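Local coordinates for protein monalysin (Pseudomonas entomophila, PDB 4MKO) that forms pores in host cell membranes as an aerolysin-like beta-barrel toxin, damaging the fly intestine and lysing cells, at residues G49-E63 / F138-T152. Sequence-based numbering, arbitrary orientation.
Sequences GTYTRPVFAYLQYVE and FVIYQVVLVYAHNAT
Thr52 and His149 meet because each turns its first torsion the same way: OG1 of Thr52 and CG of His149 both stand anti to their own carbonyl carbon (chi1 -66° and -54°), and the side chains run side by side. Thr52, a compact hydroxyl bearer, brings OG1 to His149 ND1 at the imidazole edge, 2.7 Å away, in a hydrogen bond that either may donate; His149 NE2 bonds Ser180 OG, so the ring's rotation is fixed. Tyr58 takes the cramped position between backbone N and carbonyl carbon (chi1 71°), which lays its ring, a flat face for a valine C-H, alongside Val144. Val144 CB lies over that face, 4.0 Å from the Tyr58 ring centroid in a CH-pi contact, while Val146 CG2 abuts the ring edge, 3.6 Å from Tyr58 CE1. Beta-branched valines suit these places, being compact and at ease in extended chain. Val144 CG2 packs on the extended Gln60 side chain, whose NE2 shares a water with Gln142 OE1; Gln142 NE2 bonds Thr80 O and Gln184 O.

The strands pair antiparallel, interrupted by two classic beta bulges. At one, Val146 O accepts from Val55 N at 2.8 Å and Phe56 N at 3.2 Å; at the other, Ile140 O takes Val62 N and, weakly, Glu63 N. Near the first, Arg53 can turn two N-H groups, NE and NH2, on Pro54 O, which lies in the guanidinium plane. Strands 29-43 and 138-151 flank 49-63 in the mixed sheet of the aerolysin-like fold. The pairing thus stays bonded through each register shift, and buried His149 has both ring nitrogens satisfied.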
ATOM      1  N   GLY A  49       1.544  -1.701  20.413  1.00  7.60           N
ATOM      2  CA  GLY A  49       1.287  -0.280  20.209  1.00  7.11           C
ATOM      3  C   GLY A  49       2.093   0.120  18.992  1.00 10.61           C
ATOM      4  O   GLY A  49       3.327   0.091  19.036  1.00  8.80           O
ATOM      5  N   THR A  50       1.403   0.479  17.903  1.00  7.74           N
ATOM      6  CA  THR A  50       2.048   0.710  16.607  1.00  7.10           C
ATOM      7  C   THR A  50       1.792   2.062  15.990  1.00  9.10           C
ATOM      8  O   THR A  50       0.642   2.495  15.927  1.00  9.88           O
ATOM      9  CB  THR A  50       1.612  -0.411  15.650  1.00 13.17           C
ATOM     10  OG1 THR A  50       1.814  -1.691  16.252  1.00  8.79           O
ATOM     11  CG2 THR A  50       2.291  -0.340  14.278  1.00  9.79           C
ATOM     12  N   TYR A  51       2.855   2.703  15.467  1.00  6.02           N
ATOM     13  CA  TYR A  51       2.717   3.944  14.711  1.00  5.54           C
ATOM     14  C   TYR A  51       2.535   3.509  13.257  1.00  8.47           C
ATOM     15  O   TYR A  51       3.285   2.646  12.784  1.00  7.64           O
ATOM     16  CB  TYR A  51       3.971   4.831  14.820  1.00  6.79           C
ATOM     17  CG  TYR A  51       4.207   5.428  16.193  1.00  6.86           C
ATOM     18  CD1 TYR A  51       4.959   4.750  17.151  1.00  9.08           C
ATOM     19  CD2 TYR A  51       3.698   6.684  16.525  1.00  6.67           C
ATOM     20  CE1 TYR A  51       5.190   5.303  18.415  1.00  8.85           C
ATOM     21  CE2 TYR A  51       3.904   7.237  17.791  1.00  7.31           C
ATOM     22  CZ  TYR A  51       4.660   6.546  18.728  1.00 12.47           C
ATOM     23  OH  TYR A  51       4.870   7.104  19.963  1.00 11.45           O
ATOM     24  N   THR A  52       1.549   4.084  12.553  1.00  4.12           N
ATOM     25  CA  THR A  52       1.315   3.750  11.145  1.00  4.33           C
ATOM     26  C   THR A  52       1.176   5.012  10.336  1.00  7.52           C
ATOM     27  O   THR A  52       0.520   5.940  10.783  1.00  6.01           O
ATOM     28  CB  THR A  52       0.018   2.902  11.012  1.00  8.48           C
ATOM     29  OG1 THR A  52       0.216   1.653  11.652  1.00  7.30           O
ATOM     30  CG2 THR A  52      -0.402   2.661   9.548  1.00  7.53           C
ATOM     31  N   ARG A  53       1.740   5.039   9.115  1.00  4.73           N
ATOM     32  CA  ARG A  53       1.499   6.161   8.210  1.00  5.00           C
ATOM     33  C   ARG A  53       1.491   5.637   6.781  1.00  5.79           C
ATOM     34  O   ARG A  53       2.213   4.677   6.496  1.00  4.18           O
ATOM     35  CB  ARG A  53       2.529   7.309   8.381  1.00  4.95           C
ATOM     36  CG  ARG A  53       3.984   6.914   8.088  1.00  4.95           C
ATOM     37  CD  ARG A  53       4.803   8.140   7.662  1.00  7.12           C
ATOM     38  NE  ARG A  53       4.369   8.617   6.342  1.00  7.11           N
ATOM     39  CZ  ARG A  53       4.717   9.778   5.786  1.00 11.87           C
ATOM     40  NH1 ARG A  53       5.528  10.620   6.431  1.00  6.27           N
ATOM     41  NH2 ARG A  53       4.260  10.107   4.589  1.00  7.54           N
ATOM     42  N   PRO A  54       0.716   6.259   5.863  1.00  4.57           N
ATOM     43  CA  PRO A  54       0.811   5.843   4.448  1.00  4.03           C
ATOM     44  C   PRO A  54       2.157   6.310   3.921  1.00  5.77           C
ATOM     45  O   PRO A  54       2.632   7.372   4.339  1.00  5.58           O
ATOM     46  CB  PRO A  54      -0.329   6.629   3.741  1.00  5.68           C
ATOM     47  CG  PRO A  54      -1.089   7.353   4.831  1.00  9.34           C
ATOM     48  CD  PRO A  54      -0.164   7.440   6.027  1.00  5.75           C
ATOM     49  N   VAL A  55       2.769   5.554   2.995  1.00  3.14           N
ATOM     50  CA  VAL A  55       4.065   5.985   2.445  1.00  3.86           C
ATOM     51  C   VAL A  55       4.143   5.915   0.924  1.00  6.30           C
ATOM     52  O   VAL A  55       4.993   6.585   0.330  1.00  5.73           O
ATOM     53  CB  VAL A  55       5.277   5.241   3.082  1.00  6.18           C
ATOM     54  CG1 VAL A  55       5.500   5.682   4.539  1.00  6.30           C
ATOM     55  CG2 VAL A  55       5.147   3.705   2.967  1.00  6.14           C
ATOM     56  N   PHE A  56       3.355   5.020   0.311  1.00  4.98           N
ATOM     57  CA  PHE A  56       3.477   4.830  -1.134  1.00  4.52           C
ATOM     58  C   PHE A  56       2.179   4.319  -1.712  1.00  6.77           C
ATOM     59  O   PHE A  56       1.341   3.780  -0.997  1.00  5.80           O
ATOM     60  CB  PHE A  56       4.618   3.814  -1.393  1.00  5.76           C
ATOM     61  CG  PHE A  56       5.295   3.966  -2.744  1.00  6.47           C
ATOM     62  CD1 PHE A  56       6.261   4.947  -2.947  1.00  8.29           C
ATOM     63  CD2 PHE A  56       4.997   3.105  -3.792  1.00  8.62           C
ATOM     64  CE1 PHE A  56       6.879   5.097  -4.192  1.00 10.34           C
ATOM     65  CE2 PHE A  56       5.632   3.241  -5.031  1.00 10.39           C
ATOM     66  CZ  PHE A  56       6.561   4.241  -5.225  1.00  9.32           C
ATOM     67  N   ALA A  57       2.002   4.503  -3.008  1.00  4.08           N
ATOM     68  CA  ALA A  57       0.824   3.957  -3.692  1.00  4.08           C
ATOM     69  C   ALA A  57       1.309   3.505  -5.032  1.00  8.99           C
ATOM     70  O   ALA A  57       2.091   4.221  -5.661  1.00  8.45           O
ATOM     71  CB  ALA A  57      -0.262   5.004  -3.836  1.00  5.02           C
ATOM     72  N   TYR A  58       0.919   2.298  -5.451  1.00  4.99           N
ATOM     73  CA  TYR A  58       1.398   1.837  -6.755  1.00  5.18           C
ATOM     74  C   TYR A  58       0.351   1.014  -7.472  1.00  8.84           C
ATOM     75  O   TYR A  58      -0.648   0.616  -6.870  1.00  8.68           O
ATOM     76  CB  TYR A  58       2.755   1.113  -6.662  1.00  6.30           C
ATOM     77  CG  TYR A  58       2.679  -0.247  -6.017  1.00  5.44           C
ATOM     78  CD1 TYR A  58       2.731  -0.388  -4.632  1.00  6.67           C
ATOM     79  CD2 TYR A  58       2.616  -1.404  -6.791  1.00  6.98           C
ATOM     80  CE1 TYR A  58       2.690  -1.644  -4.034  1.00  6.41           C
ATOM     81  CE2 TYR A  58       2.574  -2.667  -6.200  1.00  7.81           C
ATOM     82  CZ  TYR A  58       2.599  -2.777  -4.819  1.00 12.12           C
ATOM     83  OH  TYR A  58       2.569  -3.995  -4.210  1.00  9.36           O
ATOM     84  N   LEU A  59       0.598   0.746  -8.750  1.00  6.11           N
ATOM     85  CA  LEU A  59      -0.330  -0.024  -9.572  1.00  5.25           C
ATOM     86  C   LEU A  59       0.144  -1.468  -9.636  1.00  8.74           C
ATOM     87  O   LEU A  59       1.268  -1.743 -10.093  1.00  9.48           O
ATOM     88  CB  LEU A  59      -0.385   0.591 -10.978  1.00  5.12           C
ATOM     89  CG  LEU A  59      -1.085   1.949 -11.106  1.00  9.45           C
ATOM     90  CD1 LEU A  59      -1.023   2.447 -12.538  1.00  9.77           C
ATOM     91  CD2 LEU A  59      -2.525   1.872 -10.633  1.00  8.93           C
ATOM     92  N   GLN A  60      -0.679  -2.389  -9.137  1.00  6.66           N
ATOM     93  CA  GLN A  60      -0.292  -3.793  -9.183  1.00  6.98           C
ATOM     94  C   GLN A  60      -1.021  -4.485 -10.323  1.00  9.57           C
ATOM     95  O   GLN A  60      -2.192  -4.218 -10.583  1.00  8.70           O
ATOM     96  CB  GLN A  60      -0.496  -4.501  -7.840  1.00  9.27           C
ATOM     97  CG  GLN A  60      -1.896  -5.035  -7.590  1.00  8.19           C
ATOM     98  CD  GLN A  60      -1.972  -5.865  -6.327  1.00 16.98           C
ATOM     99  OE1 GLN A  60      -0.980  -6.060  -5.596  1.00 11.74           O
ATOM    100  NE2 GLN A  60      -3.176  -6.313  -6.008  1.00 10.87           N
ATOM    101  N   TYR A  61      -0.309  -5.355 -11.009  1.00  6.68           N
ATOM    102  CA  TYR A  61      -0.820  -6.074 -12.178  1.00  6.78           C
ATOM    103  C   TYR A  61      -2.086  -6.904 -11.901  1.00 10.67           C
ATOM    104  O   TYR A  61      -2.138  -7.631 -10.909  1.00 12.18           O
ATOM    105  CB  TYR A  61       0.295  -6.972 -12.709  1.00  8.23           C
ATOM    106  CG  TYR A  61      -0.073  -7.718 -13.971  1.00  9.53           C
ATOM    107  CD1 TYR A  61      -0.068  -7.081 -15.210  1.00 11.24           C
ATOM    108  CD2 TYR A  61      -0.432  -9.065 -13.927  1.00 11.09           C
ATOM    109  CE1 TYR A  61      -0.409  -7.769 -16.378  1.00 11.85           C
ATOM    110  CE2 TYR A  61      -0.770  -9.763 -15.086  1.00 12.47           C
ATOM    111  CZ  TYR A  61      -0.761  -9.109 -16.307  1.00 16.60           C
ATOM    112  OH  TYR A  61      -1.103  -9.785 -17.451  1.00 15.46           O
ATOM    113  N   VAL A  62      -3.104  -6.792 -12.783  1.00  7.98           N
ATOM    114  CA  VAL A  62      -4.319  -7.606 -12.691  1.00  7.60           C
ATOM    115  C   VAL A  62      -4.316  -8.608 -13.866  1.00 12.18           C
ATOM    116  O   VAL A  62      -4.307  -9.816 -13.632  1.00 12.65           O
ATOM    117  CB  VAL A  62      -5.626  -6.765 -12.620  1.00 11.32           C
ATOM    118  CG1 VAL A  62      -6.873  -7.649 -12.735  1.00 11.47           C
ATOM    119  CG2 VAL A  62      -5.673  -5.941 -11.343  1.00 10.86           C
ATOM    120  N   GLU A  63      -4.318  -8.111 -15.113  1.00 10.20           N
ATOM    121  CA  GLU A  63      -4.311  -8.948 -16.319  1.00 10.97           C
ATOM    122  C   GLU A  63      -4.081  -8.146 -17.589  1.00 15.24           C
ATOM    123  O   GLU A  63      -4.081  -6.911 -17.574  1.00 12.98           O
ATOM    124  CB  GLU A  63      -5.596  -9.799 -16.431  1.00 12.40           C
ATOM    125  CG  GLU A  63      -6.878  -9.004 -16.621  1.00 18.86           C
ATOM    126  CD  GLU A  63      -8.094  -9.855 -16.942  1.00 36.66           C
ATOM    127  OE1 GLU A  63      -8.778  -9.559 -17.948  1.00 29.08           O
ATOM    128  OE2 GLU A  63      -8.383 -10.798 -16.172  1.00 35.13           O
ATOM    129  N   PHE A 138      -4.526  -4.329 -23.962  1.00  9.73           N
ATOM    130  CA  PHE A 138      -4.700  -3.493 -22.773  1.00  9.02           C
ATOM    131  C   PHE A 138      -4.276  -4.223 -21.516  1.00 12.31           C
ATOM    132  O   PHE A 138      -4.453  -5.441 -21.404  1.00 10.51           O
ATOM    133  CB  PHE A 138      -6.179  -3.056 -22.636  1.00 10.36           C
ATOM    134  CG  PHE A 138      -6.768  -2.535 -23.928  1.00 11.38           C
ATOM    135  CD1 PHE A 138      -6.497  -1.245 -24.362  1.00 14.85           C
ATOM    136  CD2 PHE A 138      -7.502  -3.372 -24.765  1.00 13.85           C
ATOM    137  CE1 PHE A 138      -6.998  -0.777 -25.588  1.00 16.54           C
ATOM    138  CE2 PHE A 138      -8.013  -2.901 -25.981  1.00 17.55           C
ATOM    139  CZ  PHE A 138      -7.760  -1.603 -26.382  1.00 15.86           C
ATOM    140  N   VAL A 139      -3.728  -3.464 -20.567  1.00  7.80           N
ATOM    141  CA  VAL A 139      -3.269  -3.990 -19.279  1.00  7.47           C
ATOM    142  C   VAL A 139      -4.110  -3.330 -18.210  1.00  9.61           C
ATOM    143  O   VAL A 139      -4.338  -2.122 -18.259  1.00  9.42           O
ATOM    144  CB  VAL A 139      -1.748  -3.783 -19.020  1.00 12.27           C
ATOM    145  CG1 VAL A 139      -1.303  -4.587 -17.798  1.00 12.54           C
ATOM    146  CG2 VAL A 139      -0.907  -4.165 -20.252  1.00 12.41           C
ATOM    147  N   ILE A 140      -4.584  -4.134 -17.272  1.00  6.38           N
ATOM    148  CA  ILE A 140      -5.391  -3.694 -16.148  1.00  6.13           C
ATOM    149  C   ILE A 140      -4.545  -3.763 -14.894  1.00  9.91           C
ATOM    150  O   ILE A 140      -3.893  -4.781 -14.646  1.00  8.63           O
ATOM    151  CB  ILE A 140      -6.655  -4.569 -16.014  1.00  8.85           C
ATOM    152  CG1 ILE A 140      -7.440  -4.571 -17.351  1.00  9.93           C
ATOM    153  CG2 ILE A 140      -7.520  -4.090 -14.828  1.00  8.45           C
ATOM    154  CD1 ILE A 140      -8.648  -5.524 -17.383  1.00 19.54           C
ATOM    155  N   TYR A 141      -4.611  -2.703 -14.075  1.00  6.80           N
ATOM    156  CA  TYR A 141      -3.899  -2.644 -12.792  1.00  6.17           C
ATOM    157  C   TYR A 141      -4.863  -2.205 -11.707  1.00  9.60           C
ATOM    158  O   TYR A 141      -5.860  -1.556 -12.017  1.00  8.98           O
ATOM    159  CB  TYR A 141      -2.773  -1.595 -12.838  1.00  7.24           C
ATOM    160  CG  TYR A 141      -1.825  -1.705 -14.006  1.00 10.53           C
ATOM    161  CD1 TYR A 141      -0.670  -2.478 -13.924  1.00 14.03           C
ATOM    162  CD2 TYR A 141      -2.060  -1.001 -15.187  1.00 12.20           C
ATOM    163  CE1 TYR A 141       0.223  -2.560 -14.997  1.00 15.83           C
ATOM    164  CE2 TYR A 141      -1.178  -1.081 -16.266  1.00 13.09           C
ATOM    165  CZ  TYR A 141      -0.021  -1.832 -16.153  1.00 23.49           C
ATOM    166  OH  TYR A 141       0.844  -1.888 -17.225  1.00 25.69           O
ATOM    167  N   GLN A 142      -4.557  -2.515 -10.438  1.00  5.93           N
ATOM    168  CA  GLN A 142      -5.352  -2.035  -9.296  1.00  4.52           C
ATOM    169  C   GLN A 142      -4.428  -1.218  -8.383  1.00  7.10           C
ATOM    170  O   GLN A 142      -3.274  -1.602  -8.165  1.00  7.06           O
ATOM    171  CB  GLN A 142      -5.983  -3.177  -8.500  1.00  5.71           C
ATOM    172  CG  GLN A 142      -6.956  -2.690  -7.411  1.00  7.73           C
ATOM    173  CD  GLN A 142      -7.755  -3.766  -6.723  1.00 10.03           C
ATOM    174  OE1 GLN A 142      -7.572  -4.973  -6.939  1.00 10.73           O
ATOM    175  NE2 GLN A 142      -8.674  -3.339  -5.879  1.00  6.81           N
ATOM    176  N   VAL A 143      -4.963  -0.128  -7.824  1.00  5.29           N
ATOM    177  CA  VAL A 143      -4.205   0.736  -6.904  1.00  4.46           C
ATOM    178  C   VAL A 143      -3.976   0.017  -5.588  1.00  8.82           C
ATOM    179  O   VAL A 143      -4.921  -0.489  -4.958  1.00  8.87           O
ATOM    180  CB  VAL A 143      -4.919   2.103  -6.672  1.00  8.10           C
ATOM    181  CG1 VAL A 143      -4.223   2.912  -5.578  1.00  7.61           C
ATOM    182  CG2 VAL A 143      -5.032   2.909  -7.975  1.00  8.19           C
ATOM    183  N   VAL A 144      -2.714   0.028  -5.151  1.00  4.97           N
ATOM    184  CA  VAL A 144      -2.282  -0.516  -3.863  1.00  5.06           C
ATOM    185  C   VAL A 144      -1.825   0.644  -2.982  1.00  7.31           C
ATOM    186  O   VAL A 144      -1.041   1.499  -3.423  1.00  7.05           O
ATOM    187  CB  VAL A 144      -1.153  -1.551  -4.018  1.00  6.88           C
ATOM    188  CG1 VAL A 144      -0.604  -1.975  -2.655  1.00  6.38           C
ATOM    189  CG2 VAL A 144      -1.629  -2.777  -4.795  1.00  7.14           C
ATOM    190  N   LEU A 145      -2.312   0.664  -1.736  1.00  5.16           N
ATOM    191  CA  LEU A 145      -1.937   1.645  -0.727  1.00  4.53           C
ATOM    192  C   LEU A 145      -0.948   0.981   0.205  1.00  7.20           C
ATOM    193  O   LEU A 145      -1.239  -0.074   0.769  1.00  7.17           O
ATOM    194  CB  LEU A 145      -3.162   2.186   0.051  1.00  4.61           C
ATOM    195  CG  LEU A 145      -4.257   2.822  -0.817  1.00  8.27           C
ATOM    196  CD1 LEU A 145      -5.546   3.065  -0.008  1.00  8.24           C
ATOM    197  CD2 LEU A 145      -3.756   4.120  -1.508  1.00 10.67           C
ATOM    198  N   VAL A 146       0.237   1.587   0.339  1.00  4.39           N
ATOM    199  CA  VAL A 146       1.337   1.061   1.159  1.00  3.00           C
ATOM    200  C   VAL A 146       1.550   1.898   2.409  1.00  6.87           C
ATOM    201  O   VAL A 146       1.652   3.129   2.329  1.00  4.48           O
ATOM    202  CB  VAL A 146       2.653   0.934   0.340  1.00  5.62           C
ATOM    203  CG1 VAL A 146       3.760   0.280   1.176  1.00  5.54           C
ATOM    204  CG2 VAL A 146       2.421   0.141  -0.956  1.00  5.45           C
ATOM    205  N   TYR A 147       1.685   1.209   3.555  1.00  3.92           N
ATOM    206  CA  TYR A 147       1.863   1.838   4.867  1.00  3.00           C
ATOM    207  C   TYR A 147       3.153   1.389   5.530  1.00  6.31           C
ATOM    208  O   TYR A 147       3.569   0.237   5.355  1.00  5.51           O
ATOM    209  CB  TYR A 147       0.657   1.473   5.790  1.00  3.64           C
ATOM    210  CG  TYR A 147      -0.657   1.899   5.183  1.00  4.39           C
ATOM    211  CD1 TYR A 147      -1.297   1.102   4.235  1.00  5.81           C
ATOM    212  CD2 TYR A 147      -1.185   3.163   5.435  1.00  5.72           C
ATOM    213  CE1 TYR A 147      -2.456   1.529   3.597  1.00  5.44           C
ATOM    214  CE2 TYR A 147      -2.360   3.593   4.818  1.00  6.98           C
ATOM    215  CZ  TYR A 147      -2.978   2.778   3.881  1.00  9.63           C
ATOM    216  OH  TYR A 147      -4.135   3.177   3.260  1.00 10.40           O
ATOM    217  N   ALA A 148       3.783   2.306   6.276  1.00  4.23           N
ATOM    218  CA  ALA A 148       4.963   1.988   7.080  1.00  4.27           C
ATOM    219  C   ALA A 148       4.485   1.923   8.529  1.00  6.56           C
ATOM    220  O   ALA A 148       3.595   2.688   8.939  1.00  5.40           O
ATOM    221  CB  ALA A 148       6.042   3.060   6.930  1.00  5.60           C
ATOM    222  N   HIS A 149       5.072   1.006   9.295  1.00  3.86           N
ATOM    223  CA  HIS A 149       4.659   0.799  10.660  1.00  3.97           C
ATOM    224  C   HIS A 149       5.862   0.663  11.575  1.00  8.61           C
ATOM    225  O   HIS A 149       6.878   0.088  11.179  1.00  7.15           O
ATOM    226  CB  HIS A 149       3.893  -0.541  10.750  1.00  4.49           C
ATOM    227  CG  HIS A 149       2.736  -0.697   9.812  1.00  6.66           C
ATOM    228  ND1 HIS A 149       1.466  -0.283  10.163  1.00  8.01           N
ATOM    229  CD2 HIS A 149       2.702  -1.192   8.556  1.00  7.14           C
ATOM    230  CE1 HIS A 149       0.695  -0.572   9.127  1.00  7.68           C
ATOM    231  NE2 HIS A 149       1.394  -1.112   8.137  1.00  7.80           N
ATOM    232  N   ASN A 150       5.717   1.139  12.810  1.00  5.52           N
ATOM    233  CA  ASN A 150       6.664   0.899  13.886  1.00  4.69           C
ATOM    234  C   ASN A 150       5.840   0.255  14.996  1.00  7.86           C
ATOM    235  O   ASN A 150       5.117   0.964  15.702  1.00  8.64           O
ATOM    236  CB  ASN A 150       7.381   2.158  14.414  1.00  5.90           C
ATOM    237  CG  ASN A 150       8.151   1.839  15.704  1.00  7.32           C
ATOM    238  OD1 ASN A 150       8.202   0.681  16.152  1.00  8.39           O
ATOM    239  ND2 ASN A 150       8.750   2.828  16.340  1.00  6.60           N
ATOM    240  N   ALA A 151       5.900  -1.072  15.096  1.00  5.71           N
ATOM    241  CA  ALA A 151       5.225  -1.843  16.145  1.00  5.85           C
ATOM    242  C   ALA A 151       6.201  -1.819  17.313  1.00  9.73           C
ATOM    243  O   ALA A 151       7.217  -2.532  17.311  1.00  8.02           O
ATOM    244  CB  ALA A 151       4.946  -3.267  15.666  1.00  6.58           C
ATOM    245  N   THR A 152       5.944  -0.898  18.255  1.00  7.62           N
ATOM    246  CA  THR A 152       6.840  -0.665  19.399  1.00  7.75           C
ATOM    247  C   THR A 152       6.960  -1.932  20.271  1.00 11.13           C
ATOM    248  O   THR A 152       5.988  -2.674  20.457  1.00  9.99           O
ATOM    249  CB  THR A 152       6.472   0.621  20.174  1.00 11.41           C
ATOM    250  OG1 THR A 152       5.291   0.419  20.949  1.00 11.58           O
ATOM    251  CG2 THR A 152       6.322   1.848  19.260  1.00  8.97           C
TER
HETATM  252  O   HOH W   1       3.696  -2.416  22.148  1.00 13.24           O
HETATM  253  O   HOH W   2      -5.474  -6.564  -7.615  1.00 15.79           O